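Local coordinates for hypothetical protein AF2198 (Archaeoglobus fulgidus, PDB 1OI0) that binds a zinc ion in a JAB1/MPN domain and is probably a metallopeptidase, related to deubiquitinating enzymes of the proteasome, at residues 26-31 and 38-43; 66-71 and 85-90; 70-75 and 94-99; 77-82 and 107-112. One frame throughout, in Å; residues are numbered along the deposited sequence.

Interaction 1. Residues 26-31 and 38-43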
# COMPACT_ATOMS: atom_id res chain seq x y z
N PHE A 26 -4.53 -1.13 9.10
CA PHE A 26 -3.20 -0.54 9.13
C PHE A 26 -3.18 0.44 7.97
O PHE A 26 -3.83 0.22 6.95
CB PHE A 26 -2.15 -1.64 8.90
CG PHE A 26 -0.82 -1.13 8.41
CD1 PHE A 26 0.09 -0.56 9.29
CD2 PHE A 26 -0.49 -1.22 7.06
CE1 PHE A 26 1.32 -0.10 8.84
CE2 PHE A 26 0.75 -0.76 6.60
CZ PHE A 26 1.65 -0.20 7.49
N ILE A 27 -2.47 1.54 8.14
CA ILE A 27 -2.34 2.50 7.05
C ILE A 27 -1.01 3.22 7.20
O ILE A 27 -0.55 3.47 8.32
CB ILE A 27 -3.50 3.53 7.02
CG1 ILE A 27 -3.41 4.38 5.75
CG2 ILE A 27 -3.46 4.40 8.26
CD1 ILE A 27 -4.65 5.23 5.47
N ALA A 28 -0.39 3.53 6.07
CA ALA A 28 0.88 4.22 6.06
C ALA A 28 1.09 4.83 4.68
O ALA A 28 0.34 4.55 3.75
CB ALA A 28 2.02 3.26 6.37
N LEU A 29 2.10 5.69 4.57
CA LEU A 29 2.41 6.31 3.29
C LEU A 29 3.58 5.54 2.69
O LEU A 29 4.53 5.20 3.39
CB LEU A 29 2.81 7.77 3.48
CG LEU A 29 1.79 8.67 4.17
CD1 LEU A 29 2.34 10.09 4.26
CD2 LEU A 29 0.47 8.64 3.41
N LEU A 30 3.49 5.26 1.40
CA LEU A 30 4.54 4.55 0.70
C LEU A 30 5.62 5.57 0.32
O LEU A 30 5.31 6.63 -0.21
CB LEU A 30 3.96 3.90 -0.55
CG LEU A 30 2.91 2.81 -0.31
CD1 LEU A 30 2.21 2.45 -1.61
CD2 LEU A 30 3.59 1.58 0.30
N SER A 31 6.88 5.25 0.62
CA SER A 31 7.95 6.18 0.31
C SER A 31 9.22 5.50 -0.19
O SER A 31 9.30 4.27 -0.26
CB SER A 31 8.29 7.04 1.54
OG SER A 31 8.76 6.24 2.61
N ASP A 38 10.33 1.46 -0.94
CA ASP A 38 11.09 0.62 -0.01
C ASP A 38 11.10 1.18 1.41
O ASP A 38 11.85 0.69 2.26
CB ASP A 38 12.52 0.45 -0.50
CG ASP A 38 13.20 1.77 -0.79
OD1 ASP A 38 13.16 2.67 0.08
OD2 ASP A 38 13.79 1.92 -1.88
N GLU A 39 10.28 2.20 1.65
CA GLU A 39 10.20 2.82 2.97
C GLU A 39 8.75 3.13 3.30
O GLU A 39 7.91 3.24 2.42
CB GLU A 39 11.01 4.12 2.98
CG GLU A 39 12.51 3.93 2.86
CD GLU A 39 13.15 3.47 4.15
OE1 GLU A 39 12.76 2.40 4.67
OE2 GLU A 39 14.04 4.18 4.66
N LEU A 40 8.46 3.28 4.59
CA LEU A 40 7.11 3.59 5.03
C LEU A 40 7.08 4.75 5.99
O LEU A 40 7.94 4.88 6.87
CB LEU A 40 6.46 2.38 5.72
CG LEU A 40 6.10 1.14 4.90
CD1 LEU A 40 5.49 0.10 5.83
CD2 LEU A 40 5.12 1.52 3.80
N ILE A 41 6.09 5.62 5.82
CA ILE A 41 5.88 6.75 6.71
C ILE A 41 4.70 6.25 7.53
O ILE A 41 3.57 6.23 7.06
CB ILE A 41 5.47 8.02 5.95
CG1 ILE A 41 6.61 8.47 5.02
CG2 ILE A 41 5.13 9.13 6.94
CD1 ILE A 41 6.28 9.68 4.18
N PHE A 42 4.97 5.81 8.76
CA PHE A 42 3.90 5.29 9.60
C PHE A 42 2.90 6.33 10.06
O PHE A 42 3.25 7.48 10.33
CB PHE A 42 4.50 4.55 10.79
CG PHE A 42 5.32 3.35 10.40
CD1 PHE A 42 6.64 3.51 9.97
CD2 PHE A 42 4.76 2.08 10.41
CE1 PHE A 42 7.38 2.41 9.56
CE2 PHE A 42 5.50 0.97 10.00
CZ PHE A 42 6.81 1.14 9.57
N LEU A 43 1.64 5.92 10.13
CA LEU A 43 0.55 6.79 10.54
C LEU A 43 -0.17 6.21 11.76
O LEU A 43 -0.31 5.00 11.89
CB LEU A 43 -0.43 6.97 9.39
CG LEU A 43 0.15 7.62 8.13
CD1 LEU A 43 -0.89 7.63 7.02
CD2 LEU A 43 0.61 9.04 8.46
O HOH W 1 1.36 3.04 10.35
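The Phe26 ring meets the strand beside it with its rim: Phe42 CD2 and Leu40 CD1 both lie at its edge, near the ring plane, and Phe26 CZ comes to 4.2 Å from Leu40 CD1. The Phe42 ring carries Leu40 CB over one face, displaced toward the rim and 3.9 Å above the plane. On the same face of the hairpin as Phe42, Leu30 and Leu40 run side by side, Leu30 CD2 3.8 Å from Leu40 CD2.

Leu29 and Ile41 pack together on the other face. They form an antiparallel hydrogen-bonded pair with two nearly straight bonds, Leu29 N to Ile41 O and Ile41 N to Leu29 O, each 2.9 Å long. Leu29 CB stands 3.6 Å from Ile41 CB. Leu29 CG is anti to the carbonyl carbon (chi1 -57°). Of its two methyls, CD1 rests on CG2 and CD1 of Ile41, while Leu29 CD2 meets Leu43 CD1 at 4.0 Å. An alanine in place of Leu29 would probably open a gap beside the methyl groups of Ile41 and Leu43, leaving both freer to turn.

At the turn end Asp38 and Glu39 both face Ser31, a classic beta bulge. Ser31 O therefore accepts two N-H groups: Asp38 N comes nearly in line with the carbonyl, Glu39 N from above its plane. At the far end a water bridges Ile27 O and Leu43 N.

The hairpin of strands 27-32 and 36-42 is flanked by strand 64-72, which pairs with Ala28 and Leu30, and helix 8-21 packs on Phe26 through Ala17 and Ala21 and on Leu40 through Leu10 and Ile14.

Interaction 2. Residues 66-71 and 85-90. With ZN (zinc ion), chain E.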
# COMPACT_ATOMS: atom_id res chain seq x y z
N PHE A 66 5.04 8.12 -2.59
CA PHE A 66 4.40 7.51 -3.74
C PHE A 66 2.90 7.35 -3.58
O PHE A 66 2.16 7.26 -4.56
CB PHE A 66 5.03 6.14 -4.03
CG PHE A 66 6.50 6.21 -4.31
CD1 PHE A 66 6.98 6.94 -5.40
CD2 PHE A 66 7.41 5.55 -3.50
CE1 PHE A 66 8.35 7.01 -5.66
CE2 PHE A 66 8.78 5.61 -3.75
CZ PHE A 66 9.25 6.34 -4.84
N GLY A 67 2.44 7.30 -2.33
CA GLY A 67 1.02 7.14 -2.10
C GLY A 67 0.72 6.54 -0.74
O GLY A 67 1.41 6.83 0.24
N THR A 68 -0.29 5.69 -0.69
CA THR A 68 -0.68 5.08 0.57
C THR A 68 -0.85 3.58 0.46
O THR A 68 -0.97 3.02 -0.62
CB THR A 68 -2.03 5.62 1.07
OG1 THR A 68 -3.08 5.17 0.21
CG2 THR A 68 -2.02 7.14 1.10
N VAL A 69 -0.87 2.94 1.62
CA VAL A 69 -1.09 1.51 1.71
C VAL A 69 -1.94 1.30 2.95
O VAL A 69 -1.67 1.89 3.99
CB VAL A 69 0.23 0.70 1.83
CG1 VAL A 69 1.07 1.23 2.98
CG2 VAL A 69 -0.09 -0.77 2.04
N HIS A 70 -3.00 0.52 2.83
CA HIS A 70 -3.83 0.22 3.98
C HIS A 70 -4.35 -1.19 3.87
O HIS A 70 -4.36 -1.77 2.78
CB HIS A 70 -4.98 1.24 4.16
CG HIS A 70 -6.12 1.08 3.21
ND1 HIS A 70 -6.09 1.52 1.90
CD2 HIS A 70 -7.37 0.59 3.41
CE1 HIS A 70 -7.27 1.32 1.34
NE2 HIS A 70 -8.07 0.76 2.23
N SER A 71 -4.75 -1.76 5.00
CA SER A 71 -5.24 -3.13 5.00
C SER A 71 -6.75 -3.26 5.24
O SER A 71 -7.39 -2.37 5.79
CB SER A 71 -4.50 -3.95 6.06
OG SER A 71 -4.80 -3.50 7.37
N SER A 85 -11.77 8.01 -2.79
CA SER A 85 -11.64 9.40 -2.35
C SER A 85 -10.30 9.62 -1.65
O SER A 85 -9.75 10.73 -1.67
CB SER A 85 -12.80 9.80 -1.42
OG SER A 85 -12.74 9.12 -0.18
N LEU A 86 -9.77 8.57 -1.03
CA LEU A 86 -8.48 8.64 -0.36
C LEU A 86 -7.37 8.69 -1.42
O LEU A 86 -6.45 9.51 -1.35
CB LEU A 86 -8.26 7.41 0.53
CG LEU A 86 -6.83 7.24 1.06
CD1 LEU A 86 -6.50 8.35 2.05
CD2 LEU A 86 -6.68 5.88 1.72
N PHE A 87 -7.50 7.83 -2.42
CA PHE A 87 -6.51 7.74 -3.50
C PHE A 87 -6.33 9.06 -4.25
O PHE A 87 -5.21 9.41 -4.64
CB PHE A 87 -6.92 6.65 -4.50
CG PHE A 87 -6.98 5.27 -3.90
CD1 PHE A 87 -6.61 5.03 -2.58
CD2 PHE A 87 -7.41 4.20 -4.68
CE1 PHE A 87 -6.65 3.75 -2.04
CE2 PHE A 87 -7.46 2.91 -4.15
CZ PHE A 87 -7.08 2.69 -2.82
N THR A 88 -7.42 9.79 -4.46
CA THR A 88 -7.37 11.05 -5.20
C THR A 88 -6.76 12.24 -4.45
O THR A 88 -6.31 13.20 -5.09
CB THR A 88 -8.77 11.48 -5.66
OG1 THR A 88 -9.59 11.77 -4.52
CG2 THR A 88 -9.43 10.38 -6.46
N ARG A 89 -6.74 12.19 -3.13
CA ARG A 89 -6.21 13.30 -2.34
C ARG A 89 -4.73 13.59 -2.52
O ARG A 89 -4.31 14.75 -2.54
CB ARG A 89 -6.51 13.08 -0.85
CG ARG A 89 -7.99 13.14 -0.51
CD ARG A 89 -8.18 13.08 0.99
NE ARG A 89 -9.58 12.91 1.37
CZ ARG A 89 -10.43 13.90 1.61
NH1 ARG A 89 -10.05 15.17 1.50
NH2 ARG A 89 -11.67 13.61 1.96
N PHE A 90 -3.93 12.53 -2.65
CA PHE A 90 -2.50 12.70 -2.85
C PHE A 90 -1.86 11.35 -3.16
O PHE A 90 -2.40 10.31 -2.81
CB PHE A 90 -1.86 13.30 -1.58
CG PHE A 90 -1.88 12.37 -0.40
CD1 PHE A 90 -0.86 11.44 -0.20
CD2 PHE A 90 -2.93 12.41 0.51
CE1 PHE A 90 -0.89 10.57 0.88
CE2 PHE A 90 -2.97 11.54 1.60
CZ PHE A 90 -1.95 10.62 1.78
ZN ZN E . -10.22 0.30 2.01
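Thr68 and Phe90 meet at about a right angle, the methyl CG2 of Thr68 reaching the tip of the ring at 3.5 Å from Phe90 CZ. The ring lies oblique to this methyl. Phe90 CG sits between the backbone N and the carbonyl carbon (chi1 68°). The ring also approaches the strand backbone, Phe90 CE1 lying 4.4 Å from Gly67 O. A side chain at the backbone angles of Gly67 would collide with the carbonyl oxygen of Phe66, which favours glycine.

One turn earlier, Leu86 reaches two strand residues with one methyl. Leu86 CD2 lies 4.0 Å from Thr68 OG1, the two side chains crossing obliquely, and 4.4 Å from His70 ND1, again oblique to the ring. Phe87 approaches the same histidine differently: His70 CE1 and Phe87 CE1 meet edge to edge at 4.2 Å, each near the plane of the other ring, so the rings touch rim to rim without overlapping. Phe87 also stacks on His94.

The segments are held by van der Waals contact alone, the axes of strand 66-71 and helix 85-89 lying 8.6 Å apart and running in nearly opposite directions. His70 thus has Leu86 and Phe87 beside its ring while His70 NE2 holds the zinc ion at 2.2 Å.

Strand 64-72, helix 81-89 and strand 93-98 form a beta-alpha-beta unit. With His72 and Asp83 as the other protein ligands of the zinc, the arrangement is that of the JAMM metal site of JAB1/MPN domains.

Interaction 3. Residues 70-75 and 94-99. With ZN (zinc ion), chain E; 144 (tris-hydroxymethyl-methyl-ammonium), chain F.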
# COMPACT_ATOMS: atom_id res chain seq x y z
N HIS A 70 -3.00 0.52 2.83
CA HIS A 70 -3.83 0.22 3.98
C HIS A 70 -4.35 -1.19 3.87
O HIS A 70 -4.36 -1.77 2.78
CB HIS A 70 -4.98 1.24 4.16
CG HIS A 70 -6.12 1.08 3.21
ND1 HIS A 70 -6.09 1.52 1.90
CD2 HIS A 70 -7.37 0.59 3.41
CE1 HIS A 70 -7.27 1.32 1.34
NE2 HIS A 70 -8.07 0.76 2.23
N SER A 71 -4.75 -1.76 5.00
CA SER A 71 -5.24 -3.13 5.00
C SER A 71 -6.75 -3.26 5.24
O SER A 71 -7.39 -2.37 5.79
CB SER A 71 -4.50 -3.95 6.06
OG SER A 71 -4.80 -3.50 7.37
N HIS A 72 -7.29 -4.39 4.79
CA HIS A 72 -8.69 -4.73 4.95
C HIS A 72 -8.75 -6.01 5.77
O HIS A 72 -8.11 -7.00 5.43
CB HIS A 72 -9.35 -5.00 3.59
CG HIS A 72 -9.65 -3.77 2.80
ND1 HIS A 72 -10.13 -3.82 1.51
CD2 HIS A 72 -9.54 -2.46 3.11
CE1 HIS A 72 -10.32 -2.59 1.06
NE2 HIS A 72 -9.97 -1.75 2.02
N PRO A 73 -9.51 -6.00 6.87
CA PRO A 73 -9.63 -7.18 7.74
C PRO A 73 -10.51 -8.26 7.11
O PRO A 73 -10.56 -9.39 7.59
CB PRO A 73 -10.21 -6.61 9.02
CG PRO A 73 -11.06 -5.49 8.52
CD PRO A 73 -10.18 -4.84 7.48
N SER A 74 -11.21 -7.90 6.04
CA SER A 74 -12.04 -8.85 5.33
C SER A 74 -11.19 -9.37 4.18
O SER A 74 -10.17 -8.76 3.83
CB SER A 74 -13.31 -8.18 4.80
OG SER A 74 -13.01 -7.30 3.73
N PRO A 75 -11.58 -10.48 3.56
CA PRO A 75 -10.80 -11.03 2.44
C PRO A 75 -10.91 -10.32 1.09
O PRO A 75 -10.73 -10.94 0.05
CB PRO A 75 -11.28 -12.48 2.38
CG PRO A 75 -12.71 -12.37 2.80
CD PRO A 75 -12.64 -11.42 3.97
N HIS A 94 -1.50 3.45 -4.73
CA HIS A 94 -2.15 3.05 -3.50
C HIS A 94 -2.35 1.55 -3.41
O HIS A 94 -3.04 0.95 -4.23
CB HIS A 94 -3.49 3.79 -3.37
CG HIS A 94 -3.35 5.28 -3.40
ND1 HIS A 94 -3.35 6.01 -4.57
CD2 HIS A 94 -3.12 6.17 -2.40
CE1 HIS A 94 -3.14 7.28 -4.29
NE2 HIS A 94 -3.00 7.41 -2.99
N ILE A 95 -1.74 0.95 -2.40
CA ILE A 95 -1.83 -0.49 -2.20
C ILE A 95 -2.86 -0.86 -1.14
O ILE A 95 -3.03 -0.17 -0.15
CB ILE A 95 -0.47 -1.06 -1.75
CG1 ILE A 95 0.58 -0.84 -2.84
CG2 ILE A 95 -0.61 -2.54 -1.39
CD1 ILE A 95 1.98 -1.21 -2.42
N ILE A 96 -3.56 -1.96 -1.40
CA ILE A 96 -4.51 -2.48 -0.43
C ILE A 96 -4.09 -3.92 -0.18
O ILE A 96 -3.88 -4.68 -1.13
CB ILE A 96 -5.97 -2.51 -0.95
CG1 ILE A 96 -6.49 -1.09 -1.17
CG2 ILE A 96 -6.87 -3.24 0.06
CD1 ILE A 96 -7.93 -1.04 -1.63
N VAL A 97 -3.93 -4.29 1.09
CA VAL A 97 -3.59 -5.66 1.43
C VAL A 97 -4.82 -6.14 2.17
O VAL A 97 -5.54 -5.35 2.77
CB VAL A 97 -2.32 -5.75 2.33
CG1 VAL A 97 -1.13 -5.13 1.61
CG2 VAL A 97 -2.55 -5.05 3.65
N CYS A 98 -5.08 -7.44 2.13
CA CYS A 98 -6.28 -7.97 2.76
C CYS A 98 -6.05 -9.31 3.44
O CYS A 98 -5.08 -10.01 3.15
CB CYS A 98 -7.36 -8.11 1.69
SG CYS A 98 -6.74 -8.96 0.20
N TYR A 99 -6.95 -9.65 4.35
CA TYR A 99 -6.90 -10.91 5.07
C TYR A 99 -6.86 -12.03 4.02
O TYR A 99 -7.53 -11.94 2.99
CB TYR A 99 -8.15 -11.05 5.93
CG TYR A 99 -8.16 -12.28 6.80
CD1 TYR A 99 -7.45 -12.31 7.99
CD2 TYR A 99 -8.85 -13.43 6.41
CE1 TYR A 99 -7.41 -13.45 8.78
CE2 TYR A 99 -8.82 -14.58 7.18
CZ TYR A 99 -8.10 -14.59 8.37
OH TYR A 99 -8.04 -15.72 9.13
ZN ZN E . -10.22 0.30 2.01
C1 144 F . -12.81 -0.04 2.09
N 144 F . -13.10 0.19 3.50
C2 144 F . -12.05 1.09 4.06
O2 144 F . -10.70 1.04 4.11
C3 144 F . -13.18 -1.19 4.14
O3 144 F . -13.46 -1.16 5.55
C4 144 F . -14.39 0.92 3.51
O4 144 F . -14.80 2.21 2.67
O HOH W 2 -4.18 2.53 0.22
O HOH W 3 -8.13 -12.66 0.56
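Ile95 O is gripped by two donors, His70 N at 3.1 Å and a water, and that water in turn accepts from His70 ND1 at 2.7 Å, lying in the plane of the imidazole ring. The water at ND1 and the zinc at NE2 together hold the ring's rotation.

Ile96, on the neighbouring strand, packs against both metal-binding histidines. Ile96 CG1, anti to the carbonyl carbon (chi1 -66°), lies 3.6 Å from His70 CE1, the side chains pointing the same way. Ile96 CG2, anti to the backbone N, sits over one face of His72, 3.7 Å from the ring centroid, in a CH-pi contact. The bound tris-hydroxymethyl-methyl-ammonium places C3 over the opposite face. His72 NE2 binds zinc at 2.1 Å, and ND1 is tied to Ser76 O, so both ring nitrogens are held. Ligand O2 takes a further zinc position at 2.3 Å.

On the reverse face Ser71 CB and Val97 CG2 are tightly packed at 3.3 Å, where helix 8-21 packs on both residues. Parallel pairing continues through His72 N to Val97 O, 2.8 Å, and ends where Tyr99 N bonds His72 O and, weakly, Ser74 O.

Strand 64-72, paired in parallel with 93-98, presents the His-Ser-His sequence, which with Asp83 makes the JAMM zinc site.

Interaction 4. Residues 77-82 and 107-112. With 144 (tris-hydroxymethyl-methyl-ammonium), chain F.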
# COMPACT_ATOMS: atom_id res chain seq x y z
N CYS A 77 -9.50 -7.27 -1.40
CA CYS A 77 -8.44 -6.30 -1.66
C CYS A 77 -8.93 -5.28 -2.68
O CYS A 77 -8.13 -4.53 -3.25
CB CYS A 77 -7.19 -7.01 -2.18
SG CYS A 77 -5.92 -7.49 -0.95
N ARG A 78 -10.24 -5.24 -2.89
CA ARG A 78 -10.84 -4.30 -3.83
C ARG A 78 -11.11 -2.99 -3.11
O ARG A 78 -11.38 -2.98 -1.91
CB ARG A 78 -12.16 -4.86 -4.36
CG ARG A 78 -12.05 -6.23 -5.01
CD ARG A 78 -13.44 -6.83 -5.20
NE ARG A 78 -13.37 -8.18 -5.77
CZ ARG A 78 -14.43 -8.96 -5.94
NH1 ARG A 78 -15.64 -8.53 -5.59
NH2 ARG A 78 -14.29 -10.17 -6.47
N PRO A 79 -11.02 -1.86 -3.82
CA PRO A 79 -11.27 -0.56 -3.18
C PRO A 79 -12.75 -0.22 -3.13
O PRO A 79 -13.53 -0.65 -3.98
CB PRO A 79 -10.48 0.41 -4.06
CG PRO A 79 -10.61 -0.20 -5.42
CD PRO A 79 -10.43 -1.68 -5.16
N SER A 80 -13.13 0.54 -2.11
CA SER A 80 -14.51 0.98 -1.95
C SER A 80 -14.55 2.41 -2.47
O SER A 80 -13.52 2.96 -2.86
CB SER A 80 -14.89 0.99 -0.48
OG SER A 80 -14.11 1.95 0.21
N GLU A 81 -15.73 3.02 -2.46
CA GLU A 81 -15.87 4.40 -2.91
C GLU A 81 -15.03 5.28 -2.00
O GLU A 81 -14.41 6.25 -2.44
CB GLU A 81 -17.33 4.84 -2.85
CG GLU A 81 -18.26 4.11 -3.81
CD GLU A 81 -17.83 4.26 -5.26
OE1 GLU A 81 -17.50 5.39 -5.67
OE2 GLU A 81 -17.84 3.25 -5.99
N GLU A 82 -15.03 4.94 -0.71
CA GLU A 82 -14.27 5.70 0.28
C GLU A 82 -12.78 5.65 -0.06
O GLU A 82 -12.09 6.66 0.03
CB GLU A 82 -14.47 5.12 1.69
CG GLU A 82 -15.83 5.39 2.32
CD GLU A 82 -16.95 4.59 1.69
OE1 GLU A 82 -16.67 3.64 0.93
OE2 GLU A 82 -18.13 4.90 1.97
N LYS A 107 -2.90 -5.68 -3.75
CA LYS A 107 -3.16 -5.13 -5.08
C LYS A 107 -2.82 -3.64 -5.04
O LYS A 107 -2.94 -3.00 -4.00
CB LYS A 107 -4.62 -5.33 -5.48
CG LYS A 107 -5.05 -6.78 -5.58
CD LYS A 107 -6.49 -6.90 -6.04
CE LYS A 107 -6.92 -8.35 -6.11
NZ LYS A 107 -6.06 -9.14 -7.03
N CYS A 108 -2.39 -3.10 -6.18
CA CYS A 108 -2.04 -1.68 -6.25
C CYS A 108 -2.97 -0.97 -7.23
O CYS A 108 -3.39 -1.54 -8.24
CB CYS A 108 -0.58 -1.51 -6.69
SG CYS A 108 0.06 0.18 -6.54
N TYR A 109 -3.29 0.28 -6.91
CA TYR A 109 -4.17 1.10 -7.74
C TYR A 109 -3.56 2.49 -7.95
O TYR A 109 -2.70 2.92 -7.19
CB TYR A 109 -5.54 1.25 -7.06
CG TYR A 109 -6.18 -0.06 -6.68
CD1 TYR A 109 -5.89 -0.68 -5.46
CD2 TYR A 109 -7.03 -0.72 -7.57
CE1 TYR A 109 -6.43 -1.92 -5.14
CE2 TYR A 109 -7.57 -1.96 -7.26
CZ TYR A 109 -7.27 -2.55 -6.04
OH TYR A 109 -7.80 -3.78 -5.74
N ASN A 110 -4.01 3.18 -9.00
CA ASN A 110 -3.52 4.52 -9.27
C ASN A 110 -4.39 5.54 -8.54
O ASN A 110 -5.30 5.18 -7.80
CB ASN A 110 -3.50 4.81 -10.78
CG ASN A 110 -4.83 4.52 -11.44
OD1 ASN A 110 -5.89 4.77 -10.87
ND2 ASN A 110 -4.78 4.02 -12.68
N ARG A 111 -4.11 6.83 -8.76
CA ARG A 111 -4.86 7.89 -8.10
C ARG A 111 -6.34 7.88 -8.45
O ARG A 111 -7.15 8.52 -7.79
CB ARG A 111 -4.24 9.25 -8.45
CG ARG A 111 -4.89 10.45 -7.77
CD ARG A 111 -4.13 11.73 -8.08
NE ARG A 111 -4.82 12.92 -7.58
CZ ARG A 111 -5.97 13.38 -8.07
NH1 ARG A 111 -6.56 12.76 -9.07
NH2 ARG A 111 -6.52 14.47 -7.55
N LYS A 112 -6.70 7.12 -9.49
CA LYS A 112 -8.08 7.04 -9.94
C LYS A 112 -8.80 5.74 -9.57
O LYS A 112 -9.95 5.53 -9.95
CB LYS A 112 -8.15 7.25 -11.45
CG LYS A 112 -7.67 8.63 -11.89
CD LYS A 112 -7.72 8.80 -13.40
CE LYS A 112 -6.76 7.85 -14.10
NZ LYS A 112 -6.79 8.02 -15.58
C1 144 F . -12.81 -0.04 2.09
N 144 F . -13.10 0.19 3.50
C2 144 F . -12.05 1.09 4.06
O2 144 F . -10.70 1.04 4.11
C3 144 F . -13.18 -1.19 4.14
O3 144 F . -13.46 -1.16 5.55
C4 144 F . -14.39 0.92 3.51
O4 144 F . -14.80 2.21 2.67
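Tyr109 carries the tight part of the contact: its OH donates to Cys77 O at 2.6 Å, tilted 31° from the carbonyl plane, while Pro79 lies against the ring. Pro79 CG stands over one face, offset toward the rim and 4.2 Å from the ring centroid in a CH-pi contact, and Pro79 CD comes to 3.4 Å from Tyr109 CZ. Tyr109 CG is anti to the carbonyl carbon (chi1 -53°). One residue thereby holds Cys77 by its hydroxyl and Pro79 by its ring face. A phenylalanine in its place would probably leave Cys77 O without its hydroxyl partner and the loop freer to shift.

The rest is looser. Lys107 lays its aliphatic chain beside Cys77, Lys107 CD 3.9 Å from Cys77 CB, and the chain bends only at its last torsion. Beyond Pro79 the segments diverge: Asn110 turns its OD1 to Lys112 N at 2.8 Å, an Asx turn, while Ser80 and Glu82 face the bound tris-hydroxymethyl-methyl-ammonium. Ligand O4 is 2.6 Å from Ser80 OG, in a hydrogen bond that either could donate, and makes a weak bond to Glu82 OE1 at 2.9 Å.

Ser80 is also the N-cap of helix 81-89, its OG accepting from Asp83 N, and Cys77 is fixed by its disulfide to Cys98. The chemistry implies a loop pinned by hydroxyl, proline and disulfide on the sheet side, with its polar serine and glutamate turned to the ligand and the zinc-binding Asp83 held at its backbone N by the cap.

Interactions 2 and 3 hold zinc ligands, and interaction 4 touches the small molecule bound there. Interactions 2 and 3 share His70 and Ser71: the first packs helix 81-89 against strand 64-72, the second pairs that strand with 93-98, and Thr68 O joins Ile95 N at 2.8 Å between them. Interaction 1 borders them through Leu30 N and Gly67 O, 2.9 Å apart, and the side chain of Ile27 is about 4 Å from that of His70 and about 8 Å from the zinc. Interaction 4 is tied to interaction 3 by the 2.0 Å disulfide between Cys77 SG and Cys98 SG. Interactions 1 and 4 do not touch, their centres being about 16 Å apart.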